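Local coordinates for protein 2-dehydropantoate 2-reductase (PDB 3HN2) that probably catalyses the NADPH-dependent reduction of ketopantoate to pantoate, the second step of pantoate formation on the pathway to pantothenate, at residues L15-L20 with A126-N131; L21-E26 with G51-P56; L88-V93 with T114-E119. All coordinates share one frame; numbering follows the deposited sequence.

Contact 1 of 3, residues L15-L20 with A126-N131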
# COMPACT_ATOMS: atom_id res chain seq x y z
N LEU A 15 10.61 -19.68 6.29
CA LEU A 15 11.07 -20.33 5.07
C LEU A 15 11.54 -19.30 4.06
O LEU A 15 12.63 -19.43 3.51
CB LEU A 15 9.98 -21.22 4.47
CG LEU A 15 9.68 -22.59 5.09
CD1 LEU A 15 8.53 -23.24 4.36
CD2 LEU A 15 10.90 -23.51 5.06
N TYR A 16 10.72 -18.27 3.83
CA TYR A 16 11.00 -17.20 2.87
C TYR A 16 12.32 -16.49 3.14
O TYR A 16 13.13 -16.32 2.23
CB TYR A 16 9.86 -16.18 2.84
CG TYR A 16 10.12 -14.95 1.99
CD1 TYR A 16 10.18 -15.03 0.60
CD2 TYR A 16 10.29 -13.70 2.58
CE1 TYR A 16 10.42 -13.90 -0.18
CE2 TYR A 16 10.52 -12.56 1.81
CZ TYR A 16 10.58 -12.67 0.43
OH TYR A 16 10.81 -11.54 -0.33
N TYR A 17 12.53 -16.08 4.39
CA TYR A 17 13.77 -15.40 4.76
C TYR A 17 14.98 -16.33 4.75
O TYR A 17 16.06 -15.93 4.33
CB TYR A 17 13.62 -14.70 6.11
CG TYR A 17 12.75 -13.46 6.06
CD1 TYR A 17 12.89 -12.53 5.02
CD2 TYR A 17 11.80 -13.22 7.04
CE1 TYR A 17 12.09 -11.39 4.97
CE2 TYR A 17 11.00 -12.09 7.00
CZ TYR A 17 11.15 -11.18 5.96
OH TYR A 17 10.35 -10.06 5.93
N GLY A 18 14.79 -17.56 5.20
CA GLY A 18 15.85 -18.57 5.18
C GLY A 18 16.28 -18.96 3.78
O GLY A 18 17.46 -19.20 3.54
N ALA A 19 15.31 -19.02 2.87
CA ALA A 19 15.58 -19.33 1.47
C ALA A 19 16.35 -18.22 0.78
O ALA A 19 17.21 -18.49 -0.04
CB ALA A 19 14.29 -19.61 0.72
N LEU A 20 16.04 -16.97 1.14
CA LEU A 20 16.77 -15.82 0.62
C LEU A 20 18.17 -15.75 1.23
O LEU A 20 19.12 -15.35 0.56
CB LEU A 20 16.01 -14.52 0.87
CG LEU A 20 14.68 -14.25 0.15
CD1 LEU A 20 14.15 -12.90 0.58
CD2 LEU A 20 14.80 -14.31 -1.37
N ALA A 126 9.07 -7.48 11.19
CA ALA A 126 9.02 -7.76 9.76
C ALA A 126 7.63 -7.45 9.22
O ALA A 126 6.63 -7.64 9.92
CB ALA A 126 9.36 -9.21 9.51
N PHE A 127 7.56 -6.97 7.99
CA PHE A 127 6.28 -6.76 7.34
C PHE A 127 6.24 -7.46 5.99
O PHE A 127 6.92 -7.05 5.05
CB PHE A 127 5.96 -5.27 7.18
CG PHE A 127 4.49 -4.98 7.04
CD1 PHE A 127 3.70 -4.77 8.17
CD2 PHE A 127 3.89 -4.93 5.78
CE1 PHE A 127 2.33 -4.51 8.05
CE2 PHE A 127 2.53 -4.67 5.65
CZ PHE A 127 1.75 -4.46 6.79
N LEU A 128 5.44 -8.52 5.91
CA LEU A 128 5.46 -9.44 4.79
C LEU A 128 4.05 -9.89 4.44
O LEU A 128 3.25 -10.19 5.33
CB LEU A 128 6.28 -10.67 5.18
CG LEU A 128 7.30 -11.33 4.26
CD1 LEU A 128 7.89 -12.52 4.99
CD2 LEU A 128 6.72 -11.77 2.93
N CYS A 129 3.75 -9.94 3.14
CA CYS A 129 2.51 -10.56 2.65
C CYS A 129 2.85 -11.94 2.09
O CYS A 129 3.47 -12.05 1.03
CB CYS A 129 1.86 -9.71 1.55
SG CYS A 129 1.58 -7.98 1.97
N SER A 130 2.46 -12.99 2.81
CA SER A 130 2.81 -14.35 2.42
C SER A 130 1.84 -15.41 2.94
O SER A 130 1.77 -15.66 4.14
CB SER A 130 4.23 -14.70 2.88
OG SER A 130 4.34 -14.68 4.29
N ASN A 131 1.09 -16.02 2.02
CA ASN A 131 0.43 -17.29 2.31
C ASN A 131 1.35 -18.41 1.83
O ASN A 131 2.08 -18.24 0.86
CB ASN A 131 -0.98 -17.36 1.69
CG ASN A 131 -0.97 -17.56 0.18
OD1 ASN A 131 -1.00 -16.59 -0.58
ND2 ASN A 131 -0.95 -18.81 -0.26
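Leu128 points from its strand into the angle between Tyr16 and Tyr17, and thereby joins helix 14-23, the first helix of the Rossmann-type domain, to strand 121-129 of the central sheet. The helix follows strand 5-8 and a glycine-rich turn; Gly9, Gly11 and Gly14, the last at the start of the helix, fit the pattern of the dinucleotide-binding loop of such domains. The axes of 15-20 and 126-129 run nearly at right angles (101°) and come no closer than 11.7 Å, a separation that large side chains such as tyrosine and leucine can bridge.

The packing across the contact is apolar. One methyl serves both rings: Leu128 CD1 lies 3.6 Å from Tyr16 CD2 and 3.7 Å from Tyr17 CZ, meeting each ring obliquely. The other methyl, CD2, rests 4.0 Å from Tyr16 CE2. Tyr16 is aimed at the strand because its CG stands anti to the backbone N (chi1 174°). The two rings also touch, Tyr16 CD2 sitting above one face of Tyr17 near the rim, and His140 stacks on Tyr16. Replacing Leu128 by alanine takes away both methyls and is likely to open a gap between the tyrosines, leaving their rings less firmly held.

The polar element is the buried Tyr17 hydroxyl, which hydrogen-bonds to Gly144 O of the adjoining strand 142-150. A tyrosine suits this place because its ring packs while its OH meets a backbone acceptor. Small Ala126 lies alongside, its CB 3.8 Å from Tyr17 OH.

Contact 2 of 3, residues L21-E26 with G51-P56; sequences LQRSGE and GDFTLP
The guanidinium of Arg23 covers one face of the Phe53 ring as a cation-pi pair, with Arg23 CZ 4.2 Å from the ring centroid and only 14° off the ring normal. Phe53 in turn lies over one face of the guanidinium, offset toward its rim. The two planes are tilted 35° apart, and it is NH2 that dips nearest, 3.4 Å from Phe53 CD1 and displaced toward the rim. Arginine can do this because its chain bends at chi2 and chi3, folding back over the ring, while its aliphatic root packs too: Arg23 CG is 3.7 Å from Phe53 CE2. Phe53 also touches Ala19 and Leu20 of the same helix.

These residues bring the C-terminal end of helix 14-23 of the Rossmann-type domain against strand 53-55, an outer strand of the small three-stranded sheet that it forms with 44-48 and 137-140. Phe53 and Leu55, two residues apart on the strand, both direct their side chains at the helix.

Leu55 and Gln22 approach from opposite directions, the two leucine methyls against the CG and amide end of the glutamine. Gln22 CD lies 3.7 Å from Leu55 CD1, with Gln22 OE1 3.5 Å from Leu55 CD2. This is van der Waals packing, suited to a partly exposed place.

Beyond Arg23 the helix stops, and Gly25, with a positive phi of 77° that glycine tolerates readily, donates from its backbone N to Gln22 O at 2.9 Å.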
# COMPACT_ATOMS: atom_id res chain seq x y z
N LEU A 21 18.28 -16.15 2.50
CA LEU A 21 19.57 -16.17 3.19
C LEU A 21 20.58 -17.14 2.58
O LEU A 21 21.72 -16.75 2.32
CB LEU A 21 19.40 -16.42 4.69
CG LEU A 21 19.02 -15.20 5.55
CD1 LEU A 21 18.38 -15.65 6.85
CD2 LEU A 21 20.20 -14.27 5.81
N GLN A 22 20.17 -18.38 2.31
CA GLN A 22 21.09 -19.33 1.67
C GLN A 22 21.29 -19.10 0.17
O GLN A 22 22.31 -19.49 -0.38
CB GLN A 22 20.73 -20.80 1.97
CG GLN A 22 19.72 -21.44 1.04
CD GLN A 22 19.68 -22.96 1.16
OE1 GLN A 22 19.95 -23.67 0.20
NE2 GLN A 22 19.37 -23.45 2.35
N ARG A 23 20.31 -18.44 -0.48
CA ARG A 23 20.42 -18.09 -1.90
C ARG A 23 21.58 -17.13 -2.13
O ARG A 23 22.18 -17.13 -3.20
CB ARG A 23 19.11 -17.47 -2.41
CG ARG A 23 18.88 -17.60 -3.91
CD ARG A 23 19.19 -16.32 -4.66
NE ARG A 23 18.31 -15.21 -4.29
CZ ARG A 23 17.15 -14.93 -4.88
NH1 ARG A 23 16.43 -13.90 -4.46
NH2 ARG A 23 16.71 -15.68 -5.89
N SER A 24 21.88 -16.31 -1.12
CA SER A 24 23.05 -15.44 -1.13
C SER A 24 24.23 -16.04 -0.35
O SER A 24 25.16 -15.33 0.05
CB SER A 24 22.69 -14.06 -0.59
OG SER A 24 22.07 -14.19 0.68
N GLY A 25 24.19 -17.35 -0.13
CA GLY A 25 25.33 -18.09 0.40
C GLY A 25 25.54 -17.94 1.89
O GLY A 25 26.59 -17.45 2.33
N GLU A 26 24.54 -18.34 2.66
CA GLU A 26 24.67 -18.40 4.11
C GLU A 26 24.40 -19.84 4.51
O GLU A 26 23.61 -20.54 3.87
CB GLU A 26 23.69 -17.45 4.78
CG GLU A 26 24.31 -16.52 5.81
CD GLU A 26 25.08 -15.35 5.19
OE1 GLU A 26 26.11 -14.95 5.76
OE2 GLU A 26 24.64 -14.83 4.15
N GLY A 51 10.03 -12.49 -9.15
CA GLY A 51 10.58 -13.64 -9.88
C GLY A 51 10.79 -14.85 -8.99
O GLY A 51 11.38 -14.75 -7.91
N ASP A 52 10.32 -16.01 -9.47
CA ASP A 52 10.39 -17.25 -8.70
C ASP A 52 11.78 -17.87 -8.72
O ASP A 52 12.55 -17.67 -9.67
CB ASP A 52 9.37 -18.27 -9.25
CG ASP A 52 7.96 -17.70 -9.37
OD1 ASP A 52 7.14 -18.31 -10.09
OD2 ASP A 52 7.66 -16.66 -8.76
N PHE A 53 12.12 -18.60 -7.65
CA PHE A 53 13.35 -19.40 -7.62
C PHE A 53 13.16 -20.70 -6.84
O PHE A 53 12.24 -20.83 -6.03
CB PHE A 53 14.56 -18.59 -7.12
CG PHE A 53 14.62 -18.40 -5.63
CD1 PHE A 53 13.90 -17.39 -5.01
CD2 PHE A 53 15.44 -19.22 -4.85
CE1 PHE A 53 13.98 -17.21 -3.62
CE2 PHE A 53 15.51 -19.05 -3.47
CZ PHE A 53 14.78 -18.04 -2.86
N THR A 54 14.03 -21.67 -7.09
CA THR A 54 13.91 -22.99 -6.49
C THR A 54 15.25 -23.45 -5.92
O THR A 54 16.27 -23.42 -6.60
CB THR A 54 13.41 -24.03 -7.51
OG1 THR A 54 14.18 -23.94 -8.72
CG2 THR A 54 11.94 -23.80 -7.85
N LEU A 55 15.25 -23.86 -4.65
CA LEU A 55 16.43 -24.46 -4.04
C LEU A 55 16.34 -25.97 -4.20
O LEU A 55 15.46 -26.60 -3.60
CB LEU A 55 16.53 -24.09 -2.56
CG LEU A 55 16.84 -22.65 -2.17
CD1 LEU A 55 16.56 -22.45 -0.70
CD2 LEU A 55 18.28 -22.26 -2.51
N PRO A 56 17.26 -26.56 -5.00
CA PRO A 56 17.23 -28.00 -5.28
C PRO A 56 17.53 -28.82 -4.03
O PRO A 56 16.89 -29.84 -3.79
CB PRO A 56 18.36 -28.17 -6.31
CG PRO A 56 18.67 -26.80 -6.81
CD PRO A 56 18.38 -25.89 -5.67

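Contact 3 of 3, residues L88-V93 with T114-E119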
# COMPACT_ATOMS: atom_id res chain seq x y z
N LEU A 88 13.29 -26.43 21.75
CA LEU A 88 13.64 -26.17 20.35
C LEU A 88 14.90 -25.34 20.14
O LEU A 88 15.55 -25.47 19.10
CB LEU A 88 12.46 -25.50 19.63
CG LEU A 88 11.18 -26.30 19.39
CD1 LEU A 88 10.07 -25.36 18.96
CD2 LEU A 88 11.38 -27.40 18.35
N ILE A 89 15.26 -24.49 21.10
CA ILE A 89 16.36 -23.54 20.92
C ILE A 89 17.63 -23.87 21.73
O ILE A 89 18.73 -23.68 21.24
CB ILE A 89 15.87 -22.06 21.09
CG1 ILE A 89 14.81 -21.73 20.03
CG2 ILE A 89 17.02 -21.05 20.97
CD1 ILE A 89 13.92 -20.55 20.38
N ARG A 90 17.46 -24.39 22.95
CA ARG A 90 18.61 -24.76 23.83
C ARG A 90 19.77 -25.55 23.20
O ARG A 90 20.93 -25.19 23.44
CB ARG A 90 18.12 -25.38 25.16
CG ARG A 90 19.03 -26.43 25.83
CD ARG A 90 20.13 -25.82 26.71
NE ARG A 90 19.68 -25.56 28.08
CZ ARG A 90 19.29 -24.37 28.53
NH1 ARG A 90 18.90 -24.24 29.79
NH2 ARG A 90 19.30 -23.31 27.74
N PRO A 91 19.50 -26.60 22.37
CA PRO A 91 20.62 -27.27 21.70
C PRO A 91 21.40 -26.42 20.68
O PRO A 91 22.53 -26.76 20.34
CB PRO A 91 19.95 -28.44 20.97
CG PRO A 91 18.65 -28.64 21.67
CD PRO A 91 18.22 -27.27 22.04
N LEU A 92 20.79 -25.33 20.21
CA LEU A 92 21.41 -24.44 19.22
C LEU A 92 22.26 -23.34 19.84
O LEU A 92 22.97 -22.61 19.14
CB LEU A 92 20.34 -23.81 18.32
CG LEU A 92 19.28 -24.73 17.72
CD1 LEU A 92 18.06 -23.92 17.28
CD2 LEU A 92 19.85 -25.52 16.56
N VAL A 93 22.19 -23.21 21.17
CA VAL A 93 22.83 -22.09 21.87
C VAL A 93 24.21 -22.44 22.43
O VAL A 93 24.36 -23.36 23.24
CB VAL A 93 21.89 -21.52 22.98
CG1 VAL A 93 22.59 -20.48 23.84
CG2 VAL A 93 20.63 -20.92 22.36
N THR A 114 14.56 -13.96 29.18
CA THR A 114 14.46 -14.66 30.46
C THR A 114 15.01 -16.08 30.34
O THR A 114 15.69 -16.57 31.25
CB THR A 114 12.98 -14.74 30.92
OG1 THR A 114 12.37 -13.45 30.82
CG2 THR A 114 12.88 -15.22 32.37
N LEU A 115 14.74 -16.70 29.20
CA LEU A 115 15.09 -18.09 28.98
C LEU A 115 16.57 -18.30 28.68
O LEU A 115 17.16 -19.27 29.15
CB LEU A 115 14.23 -18.68 27.86
CG LEU A 115 13.60 -20.03 28.19
CD1 LEU A 115 12.26 -20.17 27.50
CD2 LEU A 115 14.52 -21.19 27.84
N PHE A 116 17.18 -17.38 27.93
CA PHE A 116 18.55 -17.56 27.43
C PHE A 116 19.56 -16.50 27.85
O PHE A 116 20.68 -16.82 28.24
CB PHE A 116 18.55 -17.73 25.91
CG PHE A 116 17.72 -18.88 25.43
CD1 PHE A 116 18.17 -20.19 25.59
CD2 PHE A 116 16.48 -18.67 24.83
CE1 PHE A 116 17.41 -21.27 25.16
CE2 PHE A 116 15.71 -19.75 24.38
CZ PHE A 116 16.17 -21.05 24.56
N GLY A 117 19.16 -15.23 27.78
CA GLY A 117 20.04 -14.12 28.10
C GLY A 117 19.68 -12.91 27.27
O GLY A 117 19.55 -13.00 26.04
N ALA A 118 19.51 -11.76 27.93
CA ALA A 118 19.03 -10.54 27.29
C ALA A 118 20.00 -9.93 26.28
O ALA A 118 19.58 -9.25 25.34
CB ALA A 118 18.62 -9.51 28.34
N GLU A 119 21.30 -10.19 26.45
CA GLU A 119 22.31 -9.68 25.52
C GLU A 119 22.48 -10.56 24.27
O GLU A 119 23.36 -10.31 23.45
CB GLU A 119 23.65 -9.44 26.22
CG GLU A 119 24.34 -10.68 26.78
CD GLU A 119 23.90 -11.02 28.19
OE1 GLU A 119 22.75 -11.49 28.36
OE2 GLU A 119 24.69 -10.81 29.13
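Two successive beta-alpha-beta crossovers of the Rossmann-type domain meet where Phe116, just past the end of helix 108-115, reaches Ile89 of helix 85-89 and Arg90 and Val93 in the 3-10 turn and loop that follow. The first of these helices in the chain links parallel strands 72-75 and 98-101, and the next links 98-101 to 121-129.

Phe116 carries the contact almost alone. As the first residue to leave helical angles, it has its CG anti to the carbonyl carbon (chi1 -59°) and drives the ring across to the other segment. At the far end of the ring, Phe116 CZ lies 3.6 Å from Ile89 CB and 3.7 Å from Ile89 CG2, the two side chains crossing at about a right angle. Buried Ile89, branched at CB, thus meets the ring with both CB and its CG2 methyl. Nearer the root of the ring, Val93 CG2 approaches Phe116 CD1 at 4.1 Å.

Arg90, exposed to solvent, brings its guanidinium up obliquely. Its NH2 is 3.8 Å from Phe116 CE1, but the guanidinium and ring planes stand 80° apart, so the two do not stack. Within the second segment Leu115 CD2 sits 3.7 Å above one face of the Phe116 ring. At Gly117, with phi 149°, any side chain would collide with the carbonyl O of Phe116, which makes glycine the fitting residue.

Across the contact, the 3-10 turn that places Val93 beside the ring is closed by Leu92 N bonding to Ile89 O at 2.8 Å.

Overall arrangement
Contacts 1 and 2 share helix 14-23 and touch: Ala19 CB packs 3.9 Å from Leu55 CD1. Contact 1 is buried and ties the helix to the central sheet with apolar groups and one satisfied hydroxyl; contact 2 lies on the surface, about 12 Å away between centres, and holds the helix end against the small sheet, where charged and amide ends can remain partly exposed. Contact 3, partly buried and with its centre about 23 Å from that of contact 1, joins later crossover segments around a phenylalanine. Arginine meets phenylalanine in contacts 2 and 3, yet only in contact 2 does it lie over the ring face. No hydrogen bond crosses any of the three.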